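Invasion protein INVA (PDB 2X49) serves in the export apparatus of the Salmonella type III secretion system and is involved in invasion of intestinal epithelial cells. Local coordinates at residues A[145-150]-A[177-182]. Sequence-based numbering, arbitrary orientation.
Sequences FGIQET and ISEVLQ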
loop_
_atom_site.group_PDB
_atom_site.type_symbol
_atom_site.label_atom_id
_atom_site.label_comp_id
_atom_site.label_asym_id
_atom_site.label_seq_id
_atom_site.Cartn_x
_atom_site.Cartn_y
_atom_site.Cartn_z
ATOM N N PHE A 145 -12.230 -9.514 2.198
ATOM C CA PHE A 145 -11.697 -10.035 3.502
ATOM C C PHE A 145 -12.524 -9.555 4.685
ATOM O O PHE A 145 -12.779 -8.361 4.835
ATOM C CB PHE A 145 -10.243 -9.569 3.683
ATOM C CG PHE A 145 -9.602 -10.061 4.940
ATOM C CD1 PHE A 145 -8.931 -11.270 4.968
ATOM C CD2 PHE A 145 -9.694 -9.309 6.121
ATOM C CE1 PHE A 145 -8.348 -11.722 6.173
ATOM C CE2 PHE A 145 -9.144 -9.786 7.306
ATOM C CZ PHE A 145 -8.485 -10.984 7.328
ATOM N N GLY A 146 -12.885 -10.511 5.527
ATOM C CA GLY A 146 -13.693 -10.262 6.763
ATOM C C GLY A 146 -13.585 -11.300 7.849
ATOM O O GLY A 146 -12.590 -11.973 8.008
ATOM N N ILE A 147 -14.675 -11.462 8.572
ATOM C CA ILE A 147 -14.671 -12.305 9.774
ATOM C C ILE A 147 -14.425 -13.768 9.464
ATOM O O ILE A 147 -13.792 -14.493 10.223
ATOM C CB ILE A 147 -16.019 -12.205 10.559
ATOM C CG1 ILE A 147 -16.145 -10.830 11.186
ATOM C CG2 ILE A 147 -16.081 -13.276 11.590
ATOM C CD1 ILE A 147 -15.082 -10.545 12.218
ATOM N N GLN A 148 -14.978 -14.211 8.351
ATOM C CA GLN A 148 -14.856 -15.629 7.978
ATOM C C GLN A 148 -13.405 -15.951 7.702
ATOM O O GLN A 148 -12.900 -16.974 8.139
ATOM C CB GLN A 148 -15.749 -16.061 6.790
ATOM C CG GLN A 148 -17.226 -16.091 7.115
ATOM C CD GLN A 148 -17.552 -16.690 8.463
ATOM O OE1 GLN A 148 -17.935 -15.962 9.378
ATOM N NE2 GLN A 148 -17.465 -18.021 8.589
ATOM N N GLU A 149 -12.732 -15.039 6.994
ATOM C CA GLU A 149 -11.302 -15.219 6.673
ATOM C C GLU A 149 -10.460 -15.141 7.942
ATOM O O GLU A 149 -9.528 -15.918 8.175
ATOM C CB GLU A 149 -10.843 -14.188 5.668
ATOM C CG GLU A 149 -11.364 -14.391 4.273
ATOM C CD GLU A 149 -12.858 -14.123 4.100
ATOM O OE1 GLU A 149 -13.408 -13.162 4.726
ATOM O OE2 GLU A 149 -13.481 -14.876 3.320
ATOM N N THR A 150 -10.818 -14.199 8.784
ATOM C CA THR A 150 -10.112 -14.045 10.074
ATOM C C THR A 150 -10.253 -15.309 10.933
ATOM O O THR A 150 -9.314 -15.827 11.534
ATOM C CB THR A 150 -10.651 -12.810 10.831
ATOM O OG1 THR A 150 -10.417 -11.639 10.050
ATOM C CG2 THR A 150 -10.035 -12.662 12.234
ATOM N N ILE A 177 -10.677 -8.565 16.147
ATOM C CA ILE A 177 -9.436 -9.028 15.508
ATOM C C ILE A 177 -9.509 -8.734 13.987
ATOM O O ILE A 177 -8.539 -8.251 13.370
ATOM C CB ILE A 177 -9.145 -10.478 15.787
ATOM C CG1 ILE A 177 -8.867 -10.675 17.302
ATOM C CG2 ILE A 177 -7.930 -10.905 14.902
ATOM C CD1 ILE A 177 -8.938 -12.176 17.722
ATOM N N SER A 178 -10.667 -8.976 13.409
ATOM C CA SER A 178 -10.875 -8.870 11.941
ATOM C C SER A 178 -10.677 -7.411 11.561
ATOM O O SER A 178 -9.986 -7.057 10.585
ATOM C CB SER A 178 -12.239 -9.358 11.491
ATOM O OG SER A 178 -12.355 -9.407 10.061
ATOM N N GLU A 179 -11.216 -6.543 12.412
ATOM C CA GLU A 179 -11.051 -5.104 12.228
ATOM C C GLU A 179 -9.612 -4.631 12.242
ATOM O O GLU A 179 -9.157 -3.844 11.397
ATOM C CB GLU A 179 -11.897 -4.281 13.214
ATOM C CG GLU A 179 -13.325 -4.387 12.909
ATOM C CD GLU A 179 -14.227 -3.903 14.025
ATOM O OE1 GLU A 179 -13.712 -3.423 15.062
ATOM O OE2 GLU A 179 -15.471 -4.023 13.867
ATOM N N VAL A 180 -8.861 -5.142 13.205
ATOM C CA VAL A 180 -7.401 -4.888 13.305
ATOM C C VAL A 180 -6.670 -5.303 12.005
ATOM O O VAL A 180 -5.920 -4.558 11.361
ATOM C CB VAL A 180 -6.773 -5.552 14.508
ATOM C CG1 VAL A 180 -5.265 -5.467 14.448
ATOM C CG2 VAL A 180 -7.312 -4.882 15.769
ATOM N N LEU A 181 -6.971 -6.486 11.568
ATOM C CA LEU A 181 -6.303 -7.054 10.371
ATOM C C LEU A 181 -6.614 -6.234 9.116
ATOM O O LEU A 181 -5.725 -5.966 8.291
ATOM C CB LEU A 181 -6.692 -8.535 10.196
ATOM C CG LEU A 181 -6.257 -9.562 11.278
ATOM C CD1 LEU A 181 -6.500 -11.054 10.887
ATOM C CD2 LEU A 181 -4.784 -9.402 11.615
ATOM N N GLN A 182 -7.905 -5.881 8.930
ATOM C CA GLN A 182 -8.321 -5.058 7.786
ATOM C C GLN A 182 -7.611 -3.718 7.768
ATOM O O GLN A 182 -7.209 -3.217 6.717
ATOM C CB GLN A 182 -9.854 -4.823 7.750
ATOM C CG GLN A 182 -10.688 -5.953 7.371
ATOM C CD GLN A 182 -12.155 -5.587 7.493
ATOM O OE1 GLN A 182 -12.537 -4.844 8.408
ATOM N NE2 GLN A 182 -12.995 -6.097 6.589
#
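A buried packing of a capped helix start against a second helix brings Phe145 and Thr150 onto Ser178, Leu181 and Gln182, where the beginning of helix 147-158 is laid against helix 174-185 in the run of helices between residues 125 and 231 of this C-terminal, FHIPEP-family domain. Gly146 is the N-cap, and its N-H reaches Glu149 OE1 at 2.8 Å, the backbone-to-side-chain half of a capping box; glycine, without a side chain, cannot supply the other half. The carboxylate receives it on its anti side, while Glu149 OE2 is hydrogen-bonded to the Ser2 hydroxyl, tying the helix start to the N-terminal end of the chain.

Just before the cap, with its CG trans to the backbone N (chi1 -179°), the Phe145 ring reaches helix 174-185. Its CD2 edge faces Gln182 CG, 3.7 Å away and near the ring plane, and CE2 comes within 4.0 Å of Leu181 CB. Val41 and Met153 also touch this ring, and Leu181 in turn reaches Met194 and Ile197, which carries the apolar contact on to helix 194-204. One turn back along helix 174-185, the methyl groups Thr150 CG2 and Ile177 CG2 pack at 3.8 Å.

Two hydrogen bonds join the segments. Thr150 OG1 and Ser178 OG, both on buried residues, are hydrogen-bonded to each other at 3.0 Å; the Ser178 OG, trans to the backbone N (chi1 -173°), lies at the first turn. The second link holds the carbonyl of the pre-cap residue: beyond CG the Gln182 chain runs extended, and its NE2 donates to Phe145 O at 2.9 Å, approaching 21° off the carbonyl plane.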